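SusD homolog (Bacteroides thetaiotaomicron VPI-5482, PDB 3IV0) probably binds glycans at the outer membrane as a SusD family member, though its own ligand and function are not established. Local coordinates at residues A282-N287 / F300-D305; Y290-K295 / K343-D348. All blocks are in the same frame, centred on the assembly; numbering follows the deposited sequence. Where two conformers were deposited one is given.

Contact 1. Residues A282-N287 / F300-D305; sequences AKFSDN and FCYSGD. With EDO (1,2-ethanediol), chain F.
F284 begins the contact by sending its ring to the hydroxyl end of Y302, a worked example of aromatic rings meeting at their edges in a buried contact. Its CG lies anti to the backbone N (chi1 176°), and this carries the ring across to the strand although the CB bond itself does not point there. F284 and Y302 approach from opposite directions and meet edge to edge: Y302 OH sits near the plane of the F284 ring, 3.3 Å from F284 CE1, while F284 CZ lies 3.8 Å from Y302 CE1 at the rim of the tyrosine. F284 CE1 also comes within 4.2 Å of F300 CZ. Were Y302 replaced by an alanine, the CE1-CZ edge of F284 would probably lose its neighbour and a gap open beside F300, whose ring edge Y302 CE1 meets in plane.

Further along, the backbone O of D286 accepts a weak hydrogen bond from O1 of a bound 1,2-ethanediol, probably from the crystallisation liquor, while its carboxylate bonds to T356 and S357. N287 then touches the strand twice. Its CB packs 3.7 Å from F300 CE2, and its backbone O accepts a weak bond from F300 N (3.3 Å, 153°). The same oxygen stands over one face of the F300 ring, displaced toward the rim. The N287 amide is engaged elsewhere, ND2 with N281 O and OD1 weakly with the diol.

Helix 43-50 adds T45 and D49 against F284 and M50 against F300, and I55 of the antiparallel partner strand 55-57 touches both F300 and Y302. The chemistry implies that segment 282-287 and strand 300-302 are held together chiefly by van der Waals contact of aromatic rings, with one weak backbone bond beside it.

Contact 2. Residues Y290-K295 / K343-D348; sequences YSCLNK and KFWNID. With EDO (1,2-ethanediol), chain F.
With chi1 at 58°, C292 places SG between its backbone N and carbonyl carbon, facing W345, whose CG lies beside its own backbone N (chi1 -71°) and turns the indole to receive it. The sulfur rests over one face of the indole, displaced toward the rim, with W345 CE2 its closest ring atom at 3.8 Å from C292 SG. From the centroid of the five-membered ring it stands 4.0 Å away. The line between them leans 23° off the ring normal. I347 closes in on the same cysteine, its CD1 3.5 Å from C292 CB. S291 OG approaches W345 CH2 obliquely, while its polar partner is the carboxylate of E340. The indole is further fixed by the bond from W345 NE1 to S289 OG.

Behind the cysteine the backbone folds into a tight turn, since Y290 O accepts from both L293 N (3.1 Å) and K295 N (3.3 Å), which arrive from opposite faces of the carbonyl plane. K295 donates from NZ to O1 of the 1,2-ethanediol. The arrangement is a cysteine sulfur-aromatic contact, here joining two irregular loops at the surface, the second ending at the first residue of strand 348-350.

The two contacts show how the chemistry differs between a buried and a surface contact. All the touching residues of contact 1 are buried, and it sets a weakly bonded helical turn against a strand, with aromatic edges and one weak backbone bond; contact 2 lies at the surface and joins loops through sulfur, indole and aliphatic carbon. Their segments alternate in sequence, as 290-295 falls between 282-287 and 300-305, and their centres are about 12 Å apart. They also touch directly: F284 CD2 packs on F344 CE2 at 3.6 Å, S285 lies against F344 and W345, and D286 meets L293. The same 1,2-ethanediol touches both, held weakly by D286 and N287 and more firmly by K295.

Contact 1. Residues A282-N287 / F300-D305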
loop_
_atom_site.group_PDB
_atom_site.type_symbol
_atom_site.label_atom_id
_atom_site.label_comp_id
_atom_site.label_asym_id
_atom_site.label_seq_id
_atom_site.Cartn_x
_atom_site.Cartn_y
_atom_site.Cartn_z
ATOM N N ALA A 282 11.179 -8.372 -1.464
ATOM C CA ALA A 282 10.198 -7.324 -1.182
ATOM C C ALA A 282 9.397 -6.868 -2.392
ATOM O O ALA A 282 8.341 -6.227 -2.260
ATOM C CB ALA A 282 10.879 -6.087 -0.576
ATOM N N LYS A 283 9.914 -7.162 -3.586
ATOM C CA LYS A 283 9.293 -6.742 -4.835
ATOM C C LYS A 283 8.411 -7.871 -5.341
ATOM O O LYS A 283 8.909 -8.926 -5.769
ATOM C CB LYS A 283 10.355 -6.379 -5.864
ATOM C CG LYS A 283 11.130 -5.133 -5.438
ATOM C CD LYS A 283 12.148 -4.688 -6.471
ATOM C CE LYS A 283 13.454 -5.411 -6.299
ATOM N NZ LYS A 283 14.557 -4.758 -7.106
ATOM N N PHE A 284 7.110 -7.633 -5.351
ATOM C CA PHE A 284 6.174 -8.633 -5.840
ATOM C C PHE A 284 6.611 -9.203 -7.174
ATOM O O PHE A 284 6.646 -10.450 -7.377
ATOM C CB PHE A 284 4.792 -7.974 -5.976
ATOM C CG PHE A 284 3.715 -8.860 -6.564
ATOM C CD1 PHE A 284 3.007 -9.714 -5.748
ATOM C CD2 PHE A 284 3.406 -8.818 -7.910
ATOM C CE1 PHE A 284 1.989 -10.514 -6.249
ATOM C CE2 PHE A 284 2.382 -9.630 -8.408
ATOM C CZ PHE A 284 1.706 -10.487 -7.559
ATOM N N SER A 285 6.974 -8.331 -8.091
ATOM C CA SER A 285 7.376 -8.762 -9.423
ATOM C C SER A 285 8.481 -9.844 -9.367
ATOM O O SER A 285 8.449 -10.823 -10.143
ATOM C CB SER A 285 7.822 -7.558 -10.245
ATOM O OG SER A 285 8.008 -7.922 -11.612
ATOM N N ASP A 286 9.471 -9.667 -8.487
ATOM C CA ASP A 286 10.591 -10.604 -8.400
ATOM C C ASP A 286 10.211 -11.912 -7.767
ATOM O O ASP A 286 10.984 -12.870 -7.821
ATOM C CB ASP A 286 11.808 -9.969 -7.730
ATOM C CG ASP A 286 12.539 -8.993 -8.647
ATOM O OD1 ASP A 286 12.456 -9.120 -9.885
ATOM O OD2 ASP A 286 13.280 -8.121 -8.126
ATOM N N ASN A 287 9.019 -11.972 -7.170
ATOM C CA ASN A 287 8.542 -13.200 -6.595
ATOM C C ASN A 287 7.647 -13.991 -7.550
ATOM O O ASN A 287 7.394 -15.182 -7.294
ATOM C CB ASN A 287 7.797 -12.905 -5.279
ATOM C CG ASN A 287 8.719 -12.412 -4.178
ATOM O OD1 ASN A 287 9.884 -12.813 -4.075
ATOM N ND2 ASN A 287 8.193 -11.543 -3.326
ATOM N N PHE A 300 6.404 -18.207 -6.338
ATOM C CA PHE A 300 5.047 -18.705 -6.170
ATOM C C PHE A 300 4.167 -18.353 -7.348
ATOM O O PHE A 300 4.516 -17.541 -8.186
ATOM C CB PHE A 300 4.394 -18.220 -4.851
ATOM C CG PHE A 300 4.173 -16.718 -4.754
ATOM C CD1 PHE A 300 3.065 -16.103 -5.353
ATOM C CD2 PHE A 300 5.031 -15.934 -4.030
ATOM C CE1 PHE A 300 2.843 -14.741 -5.239
ATOM C CE2 PHE A 300 4.826 -14.561 -3.928
ATOM C CZ PHE A 300 3.735 -13.971 -4.514
ATOM N N CYS A 301 3.011 -18.994 -7.379
ATOM C CA CYS A 301 1.994 -18.681 -8.357
ATOM C C CYS A 301 0.608 -18.657 -7.733
ATOM O O CYS A 301 0.359 -19.251 -6.699
ATOM C CB CYS A 301 2.022 -19.680 -9.529
ATOM S SG CYS A 301 1.618 -21.390 -9.126
ATOM N N TYR A 302 -0.292 -17.980 -8.434
ATOM C CA TYR A 302 -1.694 -17.886 -8.063
ATOM C C TYR A 302 -2.483 -19.053 -8.629
ATOM O O TYR A 302 -2.228 -19.486 -9.757
ATOM C CB TYR A 302 -2.294 -16.598 -8.643
ATOM C CG TYR A 302 -1.921 -15.361 -7.834
ATOM C CD1 TYR A 302 -0.703 -14.755 -8.024
ATOM C CD2 TYR A 302 -2.755 -14.888 -6.848
ATOM C CE1 TYR A 302 -0.346 -13.639 -7.284
ATOM C CE2 TYR A 302 -2.394 -13.754 -6.087
ATOM C CZ TYR A 302 -1.194 -13.160 -6.334
ATOM O OH TYR A 302 -0.805 -12.056 -5.608
ATOM N N SER A 303 -3.439 -19.523 -7.867
ATOM C CA SER A 303 -4.409 -20.513 -8.345
ATOM C C SER A 303 -5.004 -20.127 -9.689
ATOM O O SER A 303 -5.499 -19.030 -9.879
ATOM C CB SER A 303 -5.521 -20.629 -7.301
ATOM O OG SER A 303 -6.700 -21.192 -7.807
ATOM N N GLY A 304 -5.047 -21.084 -10.609
ATOM C CA GLY A 304 -5.721 -20.872 -11.875
ATOM C C GLY A 304 -7.209 -20.711 -11.722
ATOM O O GLY A 304 -7.801 -19.936 -12.454
ATOM N N ASP A 305 -7.809 -21.385 -10.750
ATOM C CA ASP A 305 -9.225 -21.219 -10.473
ATOM C C ASP A 305 -9.494 -19.798 -10.000
ATOM O O ASP A 305 -10.458 -19.175 -10.437
ATOM C CB ASP A 305 -9.709 -22.218 -9.432
ATOM C CG ASP A 305 -9.645 -23.668 -9.921
ATOM O OD1 ASP A 305 -10.108 -23.961 -11.040
ATOM O OD2 ASP A 305 -9.115 -24.515 -9.167
HETATM C C1 EDO F . 13.387 -12.914 -6.175
HETATM O O1 EDO F . 13.633 -13.882 -7.159
HETATM C C2 EDO F . 12.811 -13.368 -4.836
HETATM O O2 EDO F . 12.077 -14.575 -4.945
#

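Contact 2. Residues Y290-K295 / K343-D348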
loop_
_atom_site.group_PDB
_atom_site.type_symbol
_atom_site.label_atom_id
_atom_site.label_comp_id
_atom_site.label_asym_id
_atom_site.label_seq_id
_atom_site.Cartn_x
_atom_site.Cartn_y
_atom_site.Cartn_z
ATOM N N TYR A 290 10.058 -15.420 -13.686
ATOM C CA TYR A 290 11.192 -16.329 -13.854
ATOM C C TYR A 290 11.972 -16.117 -15.147
ATOM O O TYR A 290 13.187 -16.220 -15.136
ATOM C CB TYR A 290 10.748 -17.808 -13.734
ATOM C CG TYR A 290 9.925 -18.335 -14.896
ATOM C CD1 TYR A 290 8.546 -18.200 -14.931
ATOM C CD2 TYR A 290 10.540 -18.979 -15.969
ATOM C CE1 TYR A 290 7.807 -18.660 -15.993
ATOM C CE2 TYR A 290 9.799 -19.436 -17.040
ATOM C CZ TYR A 290 8.441 -19.281 -17.046
ATOM O OH TYR A 290 7.684 -19.737 -18.105
ATOM N N SER A 291 11.277 -15.842 -16.240
ATOM C CA SER A 291 11.926 -15.930 -17.554
ATOM C C SER A 291 12.962 -14.815 -17.731
ATOM O O SER A 291 14.003 -14.997 -18.366
ATOM C CB SER A 291 10.890 -15.921 -18.672
ATOM O OG SER A 291 10.153 -14.712 -18.727
ATOM N N CYS A 292 12.706 -13.657 -17.137
ATOM C CA CYS A 292 13.654 -12.540 -17.221
ATOM C C CYS A 292 14.689 -12.525 -16.098
ATOM O O CYS A 292 15.582 -11.684 -16.093
ATOM C CB CYS A 292 12.878 -11.223 -17.233
ATOM S SG CYS A 292 11.818 -10.998 -15.761
ATOM N N LEU A 293 14.590 -13.473 -15.161
ATOM C CA LEU A 293 15.495 -13.558 -14.010
ATOM C C LEU A 293 16.420 -14.764 -14.106
ATOM O O LEU A 293 17.156 -15.069 -13.172
ATOM C CB LEU A 293 14.682 -13.651 -12.693
ATOM C CG LEU A 293 13.766 -12.483 -12.307
ATOM C CD1 LEU A 293 13.028 -12.788 -11.008
ATOM C CD2 LEU A 293 14.582 -11.181 -12.208
ATOM N N ASN A 294 16.494 -15.431 -15.251
ATOM C CA ASN A 294 17.373 -16.610 -15.352
ATOM C C ASN A 294 17.038 -17.684 -14.294
ATOM O O ASN A 294 17.964 -18.239 -13.693
ATOM C CB ASN A 294 18.857 -16.231 -15.181
ATOM C CG ASN A 294 19.308 -15.120 -16.115
ATOM O OD1 ASN A 294 19.921 -14.143 -15.675
ATOM N ND2 ASN A 294 19.029 -15.268 -17.399
ATOM N N LYS A 295 15.753 -17.923 -14.011
ATOM C CA LYS A 295 15.383 -18.930 -13.024
ATOM C C LYS A 295 14.515 -19.886 -13.773
ATOM O O LYS A 295 13.914 -19.511 -14.775
ATOM C CB LYS A 295 14.554 -18.320 -11.887
ATOM C CG LYS A 295 15.343 -17.482 -10.946
ATOM C CD LYS A 295 14.714 -17.503 -9.551
ATOM C CE LYS A 295 13.474 -16.639 -9.475
ATOM N NZ LYS A 295 12.977 -16.486 -8.050
ATOM N N LYS A 343 3.132 -7.948 -15.331
ATOM C CA LYS A 343 2.542 -6.620 -15.107
ATOM C C LYS A 343 3.580 -5.547 -14.808
ATOM O O LYS A 343 3.482 -4.455 -15.306
ATOM C CB LYS A 343 1.569 -6.700 -13.917
ATOM C CG LYS A 343 0.963 -5.366 -13.475
ATOM C CD LYS A 343 -0.084 -5.557 -12.415
ATOM C CE LYS A 343 -0.563 -4.206 -11.890
ATOM N NZ LYS A 343 -1.606 -4.341 -10.842
ATOM N N PHE A 344 4.569 -5.864 -13.979
ATOM C CA PHE A 344 5.489 -4.844 -13.477
ATOM C C PHE A 344 6.821 -4.790 -14.202
ATOM O O PHE A 344 7.749 -4.134 -13.740
ATOM C CB PHE A 344 5.744 -5.102 -11.995
ATOM C CG PHE A 344 4.498 -5.020 -11.144
ATOM C CD1 PHE A 344 4.072 -3.816 -10.656
ATOM C CD2 PHE A 344 3.766 -6.145 -10.849
ATOM C CE1 PHE A 344 2.899 -3.734 -9.923
ATOM C CE2 PHE A 344 2.615 -6.093 -10.100
ATOM C CZ PHE A 344 2.171 -4.884 -9.632
ATOM N N TRP A 345 6.997 -5.569 -15.272
ATOM C CA TRP A 345 8.342 -5.686 -15.837
ATOM C C TRP A 345 8.933 -4.359 -16.286
ATOM O O TRP A 345 8.405 -3.662 -17.132
ATOM C CB TRP A 345 8.391 -6.717 -16.958
ATOM C CG TRP A 345 8.265 -8.114 -16.478
ATOM C CD1 TRP A 345 8.172 -8.540 -15.195
ATOM C CD2 TRP A 345 8.272 -9.279 -17.296
ATOM N NE1 TRP A 345 8.077 -9.902 -15.154
ATOM C CE2 TRP A 345 8.148 -10.387 -16.436
ATOM C CE3 TRP A 345 8.374 -9.489 -18.668
ATOM C CZ2 TRP A 345 8.098 -11.710 -16.915
ATOM C CZ3 TRP A 345 8.333 -10.803 -19.146
ATOM C CH2 TRP A 345 8.208 -11.885 -18.277
ATOM N N ASN A 346 10.052 -4.060 -15.659
ATOM C CA ASN A 346 10.977 -2.983 -15.981
ATOM C C ASN A 346 12.320 -3.544 -15.549
ATOM O O ASN A 346 12.809 -3.347 -14.436
ATOM C CB ASN A 346 10.636 -1.719 -15.221
ATOM C CG ASN A 346 9.653 -0.849 -15.977
ATOM O OD1 ASN A 346 9.928 -0.461 -17.125
ATOM N ND2 ASN A 346 8.486 -0.589 -15.379
ATOM N N ILE A 347 12.918 -4.295 -16.456
ATOM C CA ILE A 347 14.017 -5.162 -16.105
ATOM C C ILE A 347 15.346 -4.396 -16.120
ATOM O O ILE A 347 15.551 -3.556 -16.992
ATOM C CB ILE A 347 14.061 -6.332 -17.107
ATOM C CG1 ILE A 347 12.788 -7.194 -17.003
ATOM C CG2 ILE A 347 15.288 -7.181 -16.857
ATOM C CD1 ILE A 347 12.418 -7.904 -18.321
ATOM N N ASP A 348 16.215 -4.660 -15.149
ATOM C CA ASP A 348 17.511 -3.999 -15.124
ATOM C C ASP A 348 18.465 -4.828 -14.304
ATOM O O ASP A 348 18.080 -5.761 -13.611
ATOM C CB ASP A 348 17.354 -2.590 -14.551
ATOM C CG ASP A 348 18.492 -1.657 -14.911
ATOM O OD1 ASP A 348 19.450 -2.094 -15.591
ATOM O OD2 ASP A 348 18.415 -0.481 -14.492
HETATM C C1 EDO F . 13.387 -12.914 -6.175
HETATM O O1 EDO F . 13.633 -13.882 -7.159
HETATM C C2 EDO F . 12.811 -13.368 -4.836
HETATM O O2 EDO F . 12.077 -14.575 -4.945
#